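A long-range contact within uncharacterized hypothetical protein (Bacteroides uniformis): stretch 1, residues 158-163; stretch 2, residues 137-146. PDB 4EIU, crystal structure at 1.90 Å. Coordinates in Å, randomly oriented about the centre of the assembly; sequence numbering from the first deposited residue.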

# COMPACT_ATOMS: atom_id res chain seq x y z
N GLU A 158 -10.04 -3.04 17.45
CA GLU A 158 -9.38 -1.76 17.10
C GLU A 158 -8.37 -1.84 15.94
O GLU A 158 -7.94 -0.80 15.41
CB GLU A 158 -8.74 -1.15 18.37
CG GLU A 158 -7.42 -1.83 18.74
CD GLU A 158 -6.79 -1.29 20.04
OE1 GLU A 158 -7.46 -0.58 20.76
OE2 GLU A 158 -5.63 -1.58 20.35
N TYR A 159 -7.99 -3.05 15.56
CA TYR A 159 -7.15 -3.22 14.37
C TYR A 159 -7.79 -2.59 13.12
O TYR A 159 -7.10 -2.10 12.24
CB TYR A 159 -6.82 -4.68 14.10
CG TYR A 159 -5.92 -5.40 15.09
CD1 TYR A 159 -5.07 -4.71 15.93
CD2 TYR A 159 -5.93 -6.79 15.18
CE1 TYR A 159 -4.29 -5.38 16.84
CE2 TYR A 159 -5.14 -7.48 16.10
CZ TYR A 159 -4.29 -6.77 16.89
OH TYR A 159 -3.53 -7.42 17.83
N LEU A 160 -9.12 -2.56 13.06
CA LEU A 160 -9.83 -1.97 11.95
C LEU A 160 -9.90 -0.44 11.93
O LEU A 160 -10.27 0.12 10.90
CB LEU A 160 -11.21 -2.60 11.80
CG LEU A 160 -11.23 -3.95 11.11
CD1 LEU A 160 -12.52 -4.67 11.49
CD2 LEU A 160 -11.05 -3.80 9.61
N ASN A 161 -9.50 0.24 13.01
CA ASN A 161 -9.66 1.70 13.09
C ASN A 161 -8.83 2.39 11.99
O ASN A 161 -7.64 2.09 11.81
CB ASN A 161 -9.19 2.26 14.44
CG ASN A 161 -10.08 1.84 15.62
OD1 ASN A 161 -11.20 1.41 15.44
ND2 ASN A 161 -9.54 1.94 16.81
N VAL A 162 -9.48 3.26 11.23
CA VAL A 162 -8.77 4.17 10.34
C VAL A 162 -8.13 5.26 11.20
O VAL A 162 -8.84 6.03 11.86
CB VAL A 162 -9.71 4.77 9.28
CG1 VAL A 162 -8.92 5.75 8.38
CG2 VAL A 162 -10.38 3.68 8.47
N THR A 163 -6.81 5.36 11.15
CA THR A 163 -6.02 6.17 12.09
C THR A 163 -5.69 7.54 11.55
O THR A 163 -5.46 8.47 12.31
CB THR A 163 -4.72 5.43 12.52
OG1 THR A 163 -3.87 5.19 11.38
CG2 THR A 163 -5.05 4.05 13.19
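Stretch 2 (137-146) TRGVSDEVFR

A carbonyl at the end of a 3-10 turn often lacks a backbone donor, and a long side chain arriving from a distant segment can serve instead; the contact between residues 137-146 and 158-163 is a compact example. Stretch 2 leaves a strand at Arg-138, passes through a loop at Gly-139 to Ser-141 and enters a helix at Asp-142. Ser-141 caps that helix, its OG accepting from Val-144 N at 3.1 Å. Stretch 1 ends a 3-10 segment at Leu-160 and enters a strand at Val-162. The segments run in roughly opposite senses. The backbones stay well apart, with Leu-160 CA 7.5 Å from Asp-142 CA and Val-162 CA 9.5 Å from Arg-138 CA, so side chains must bridge the gap.

The polar link is a fork. Arg-138 NH1 and NH2 each donate to Leu-160 O at 2.9 Å, so one oxygen accepts from both terminal nitrogens. Although the CA-to-CB bond of Arg-138 points sideways, its m, m, t side chain carries the guanidinium across to this carbonyl. Within stretch 2, Asp-142 OD1 lies 3.2 Å from Arg-138 NE, a salt bridge of charges alone, since the oxygen is well out of the guanidinium plane.

Apolar groups flank this link. Leu-160 CD2 covers one face of the guanidinium, 3.8 Å from Arg-138 NH1, while Val-162 CG2 covers the opposite face, 4.0 Å from the same NH1. That leucine methyl also rests on the ring of Phe-145, 3.6 Å from its CG; CD2 lies 12° off the ring normal, a CH-pi contact over the face. Tyr-159 CB meets the ring's edge more loosely, 4.4 Å from Phe-145 CE1. Leu-160 thus joins both kinds of interaction, its carbonyl receiving the arginine while its side chain packs against strand and helix residues.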

# COMPACT_ATOMS: atom_id res chain seq x y z
N THR A 137 -12.87 4.58 1.79
CA THR A 137 -13.82 3.46 2.01
C THR A 137 -13.07 2.17 2.31
O THR A 137 -11.88 2.04 2.02
CB THR A 137 -14.74 3.22 0.77
OG1 THR A 137 -13.94 3.15 -0.40
CG2 THR A 137 -15.80 4.36 0.60
N ARG A 138 -13.76 1.21 2.91
CA ARG A 138 -13.19 -0.13 3.14
C ARG A 138 -12.86 -0.83 1.83
O ARG A 138 -13.67 -0.84 0.92
CB ARG A 138 -14.16 -0.98 3.94
CG ARG A 138 -14.44 -0.49 5.35
CD ARG A 138 -13.21 -0.56 6.23
NE ARG A 138 -13.50 -0.09 7.59
CZ ARG A 138 -12.57 0.07 8.53
NH1 ARG A 138 -11.32 -0.24 8.27
NH2 ARG A 138 -12.87 0.52 9.74
N GLY A 139 -11.67 -1.41 1.72
CA GLY A 139 -11.30 -2.11 0.49
C GLY A 139 -11.76 -3.56 0.53
O GLY A 139 -11.83 -4.23 -0.50
N VAL A 140 -12.02 -4.06 1.74
CA VAL A 140 -12.48 -5.42 2.00
C VAL A 140 -13.44 -5.30 3.18
O VAL A 140 -13.26 -4.43 4.04
CB VAL A 140 -11.31 -6.33 2.39
CG1 VAL A 140 -10.57 -5.80 3.63
CG2 VAL A 140 -11.80 -7.75 2.61
N SER A 141 -14.48 -6.13 3.20
CA SER A 141 -15.47 -6.04 4.27
C SER A 141 -14.82 -6.36 5.62
O SER A 141 -13.91 -7.23 5.75
CB SER A 141 -16.64 -6.99 4.05
OG SER A 141 -16.22 -8.31 4.24
N ASP A 142 -15.27 -5.63 6.63
CA ASP A 142 -14.87 -5.89 8.02
C ASP A 142 -15.07 -7.39 8.40
O ASP A 142 -14.25 -7.94 9.13
CB ASP A 142 -15.66 -4.98 8.99
CG ASP A 142 -15.26 -3.50 8.87
OD1 ASP A 142 -14.36 -3.14 8.05
OD2 ASP A 142 -15.82 -2.67 9.62
N GLU A 143 -16.11 -8.04 7.84
CA GLU A 143 -16.45 -9.46 8.14
C GLU A 143 -15.34 -10.36 7.64
O GLU A 143 -14.89 -11.22 8.37
CB GLU A 143 -17.77 -9.89 7.50
N VAL A 144 -14.91 -10.14 6.39
CA VAL A 144 -13.78 -10.89 5.79
C VAL A 144 -12.48 -10.62 6.51
O VAL A 144 -11.70 -11.54 6.77
CB VAL A 144 -13.69 -10.65 4.26
CG1 VAL A 144 -12.40 -11.24 3.69
CG2 VAL A 144 -14.98 -11.23 3.55
N PHE A 145 -12.20 -9.35 6.82
CA PHE A 145 -11.01 -9.01 7.59
C PHE A 145 -10.97 -9.80 8.86
O PHE A 145 -9.99 -10.53 9.11
CB PHE A 145 -10.99 -7.52 7.84
CG PHE A 145 -9.76 -7.01 8.52
CD1 PHE A 145 -9.59 -7.15 9.88
CD2 PHE A 145 -8.78 -6.31 7.80
CE1 PHE A 145 -8.49 -6.60 10.52
CE2 PHE A 145 -7.66 -5.77 8.43
CZ PHE A 145 -7.53 -5.90 9.81
N ARG A 146 -12.04 -9.72 9.66
CA ARG A 146 -12.07 -10.52 10.87
C ARG A 146 -11.99 -12.04 10.63
O ARG A 146 -11.28 -12.74 11.34
CB ARG A 146 -13.34 -10.23 11.68
CG ARG A 146 -13.30 -10.95 13.02
CD ARG A 146 -14.30 -10.36 14.00
NE ARG A 146 -15.64 -10.53 13.48
CZ ARG A 146 -16.75 -10.31 14.17
NH1 ARG A 146 -16.68 -9.92 15.44
NH2 ARG A 146 -17.93 -10.52 13.60